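Local coordinates for protein putative NADH Oxidase (Clostridium acetobutylicum, PDB 3E10) that binds flavin mononucleotide and, as a member of the nitroreductase family, is probably an FMN-dependent oxidoreductase, at residues G110-G115 with V141-Y146. Sequence-based numbering, arbitrary orientation.
Sequences GAVWLG and VISVGY. With FMN (flavin mononucleotide), chain L.
Leu-114 and Val-141 form a hydrogen-bonded pair near the flavin end of two antiparallel strands, with Leu-114 N 2.7 Å from Val-141 O. Leu-114 CB lies 3.1 Å from Val-141 O and also meets Val-141 CB. CG, anti to the carbonyl carbon (chi1 -55°), stays beside that same oxygen, and there the branches part. Leu-114 CD1 leans across toward 141-145, about equally far from Val-141 O and Ser-143 OG (4.1 Å), while Leu-114 CD2 reaches the pyrimidine side of the flavin, 3.6 Å from FMN N3. Val-112 forks likewise, CG1 against Ser-143 OG and CG2 3.6 Å from FMN N1. The Ser-143 hydroxyl, buried here, is hydrogen-bonded to Tyr-14 and Ser-66. In this nitroreductase-type α/β fold, 110-115 is an outermost strand of the chain's antiparallel sheet and carries part of the FMN pocket. Ala-111 turns to the other face, where its CB meets Ile-142 CG2 and Val-144 CG2; Ala-111 also packs on Leu-101 of helix 89-106. Trp-113 shares that face; with CG anti to the backbone N (chi1 -178°), its indole lies nearly parallel to the flavin, against the dimethylbenzene end, FMN C7M sitting 3.5 Å above the Trp-113 ring plane toward the rim. Gln-91 of the second subunit packs on Trp-113. Gly-115 N gives a long, bent hydrogen bond (3.3 Å, 138°) to FMN O4.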
loop_
_atom_site.group_PDB
_atom_site.type_symbol
_atom_site.label_atom_id
_atom_site.label_comp_id
_atom_site.label_asym_id
_atom_site.label_seq_id
_atom_site.Cartn_x
_atom_site.Cartn_y
_atom_site.Cartn_z
ATOM N N GLY B 110 -13.993 -1.566 -11.228
ATOM C CA GLY B 110 -14.086 -0.830 -9.982
ATOM C C GLY B 110 -13.824 -1.751 -8.809
ATOM O O GLY B 110 -14.092 -2.971 -8.860
ATOM N N ALA B 111 -13.261 -1.188 -7.755
ATOM C CA ALA B 111 -13.020 -1.943 -6.543
ATOM C C ALA B 111 -13.042 -1.011 -5.350
ATOM O O ALA B 111 -12.878 0.185 -5.479
ATOM C CB ALA B 111 -11.685 -2.680 -6.653
ATOM N N VAL B 112 -13.228 -1.595 -4.174
ATOM C CA VAL B 112 -13.042 -0.865 -2.929
ATOM C C VAL B 112 -12.405 -1.796 -1.888
ATOM O O VAL B 112 -12.739 -2.978 -1.776
ATOM C CB VAL B 112 -14.378 -0.236 -2.400
ATOM C CG1 VAL B 112 -15.449 -1.323 -2.147
ATOM C CG2 VAL B 112 -14.119 0.576 -1.119
ATOM N N TRP B 113 -11.499 -1.208 -1.111
ATOM C CA TRP B 113 -10.872 -1.837 0.053
ATOM C C TRP B 113 -11.852 -1.776 1.202
ATOM O O TRP B 113 -12.303 -0.694 1.582
ATOM C CB TRP B 113 -9.596 -1.052 0.353
ATOM C CG TRP B 113 -8.704 -1.454 1.444
ATOM C CD1 TRP B 113 -8.993 -2.133 2.604
ATOM C CD2 TRP B 113 -7.317 -1.119 1.517
ATOM N NE1 TRP B 113 -7.850 -2.260 3.369
ATOM C CE2 TRP B 113 -6.823 -1.604 2.743
ATOM C CE3 TRP B 113 -6.448 -0.442 0.656
ATOM C CZ2 TRP B 113 -5.482 -1.460 3.111
ATOM C CZ3 TRP B 113 -5.146 -0.255 1.033
ATOM C CH2 TRP B 113 -4.679 -0.749 2.261
ATOM N N LEU B 114 -12.177 -2.954 1.733
ATOM C CA LEU B 114 -13.059 -3.087 2.892
ATOM C C LEU B 114 -12.200 -3.502 4.085
ATOM O O LEU B 114 -11.776 -4.654 4.190
ATOM C CB LEU B 114 -14.174 -4.083 2.584
ATOM C CG LEU B 114 -15.012 -3.783 1.319
ATOM C CD1 LEU B 114 -16.010 -4.935 1.080
ATOM C CD2 LEU B 114 -15.698 -2.436 1.356
ATOM N N GLY B 115 -11.918 -2.547 4.968
ATOM C CA GLY B 115 -10.985 -2.778 6.059
ATOM C C GLY B 115 -11.463 -3.871 7.009
ATOM O O GLY B 115 -12.674 -4.030 7.252
ATOM N N VAL B 141 -11.042 -7.269 2.837
ATOM C CA VAL B 141 -11.736 -7.814 1.665
ATOM C C VAL B 141 -11.753 -6.724 0.615
ATOM O O VAL B 141 -11.948 -5.560 0.939
ATOM C CB VAL B 141 -13.166 -8.249 1.996
ATOM C CG1 VAL B 141 -13.878 -8.772 0.742
ATOM C CG2 VAL B 141 -13.211 -9.271 3.146
ATOM N N ILE B 142 -11.532 -7.107 -0.656
ATOM C CA ILE B 142 -11.687 -6.182 -1.785
ATOM C C ILE B 142 -12.868 -6.663 -2.638
ATOM O O ILE B 142 -12.872 -7.801 -3.101
ATOM C CB ILE B 142 -10.397 -6.062 -2.595
ATOM C CG1 ILE B 142 -9.259 -5.480 -1.717
ATOM C CG2 ILE B 142 -10.606 -5.137 -3.824
ATOM C CD1 ILE B 142 -7.930 -5.498 -2.318
ATOM N N SER B 143 -13.888 -5.822 -2.757
ATOM C CA SER B 143 -14.999 -6.138 -3.648
ATOM C C SER B 143 -14.646 -5.541 -5.007
ATOM O O SER B 143 -14.050 -4.462 -5.075
ATOM C CB SER B 143 -16.333 -5.615 -3.135
ATOM O OG SER B 143 -16.283 -4.255 -2.938
ATOM N N VAL B 144 -14.974 -6.259 -6.076
ATOM C CA VAL B 144 -14.542 -5.912 -7.421
ATOM C C VAL B 144 -15.712 -6.185 -8.388
ATOM O O VAL B 144 -16.435 -7.167 -8.253
ATOM C CB VAL B 144 -13.339 -6.773 -7.867
ATOM C CG1 VAL B 144 -12.845 -6.345 -9.244
ATOM C CG2 VAL B 144 -12.179 -6.695 -6.875
ATOM N N GLY B 145 -15.862 -5.324 -9.383
ATOM C CA GLY B 145 -16.825 -5.533 -10.461
ATOM C C GLY B 145 -16.751 -4.416 -11.484
ATOM O O GLY B 145 -15.986 -3.487 -11.338
ATOM N N TYR B 146 -17.554 -4.490 -12.530
ATOM C CA TYR B 146 -17.665 -3.385 -13.459
ATOM C C TYR B 146 -18.525 -2.288 -12.801
ATOM O O TYR B 146 -19.582 -2.565 -12.233
ATOM C CB TYR B 146 -18.266 -3.853 -14.806
ATOM C CG TYR B 146 -17.228 -4.619 -15.613
ATOM C CD1 TYR B 146 -16.245 -3.957 -16.313
ATOM C CD2 TYR B 146 -17.144 -5.993 -15.539
ATOM C CE1 TYR B 146 -15.251 -4.645 -16.982
ATOM C CE2 TYR B 146 -16.157 -6.698 -16.224
ATOM C CZ TYR B 146 -15.209 -6.014 -16.944
ATOM O OH TYR B 146 -14.223 -6.704 -17.632
HETATM N N1 FMN L . -14.456 1.936 2.165
HETATM C C2 FMN L . -15.626 1.331 2.523
HETATM O O2 FMN L . -16.665 1.575 1.895
HETATM N N3 FMN L . -15.629 0.437 3.560
HETATM C C4 FMN L . -14.521 0.180 4.339
HETATM O O4 FMN L . -14.572 -0.650 5.277
HETATM C C4A FMN L . -13.321 0.785 3.963
HETATM N N5 FMN L . -12.180 0.503 4.663
HETATM C C5A FMN L . -10.979 1.069 4.239
HETATM C C6 FMN L . -9.823 0.766 4.954
HETATM C C7 FMN L . -8.586 1.305 4.583
HETATM C C7M FMN L . -7.349 0.914 5.302
HETATM C C8 FMN L . -8.529 2.137 3.454
HETATM C C8M FMN L . -7.173 2.556 2.880
HETATM C C9 FMN L . -9.701 2.430 2.749
HETATM C C9A FMN L . -10.930 1.924 3.134
HETATM N N10 FMN L . -12.116 2.230 2.457
HETATM C C10 FMN L . -13.307 1.634 2.845
HETATM C "C1'" FMN L . -12.069 3.102 1.273
HETATM C "C2'" FMN L . -11.958 4.572 1.708
HETATM O "O2'" FMN L . -13.176 5.070 2.257
HETATM C "C3'" FMN L . -11.578 5.430 0.497
HETATM O "O3'" FMN L . -10.270 5.060 0.094
HETATM C "C4'" FMN L . -11.645 6.948 0.750
HETATM O "O4'" FMN L . -12.989 7.372 0.953
HETATM C "C5'" FMN L . -11.042 7.790 -0.372
HETATM O "O5'" FMN L . -11.727 7.585 -1.614
HETATM P P FMN L . -10.947 6.971 -2.866
HETATM O O1P FMN L . -9.703 7.793 -3.094
HETATM O O2P FMN L . -10.572 5.560 -2.551
HETATM O O3P FMN L . -11.930 7.102 -4.007
#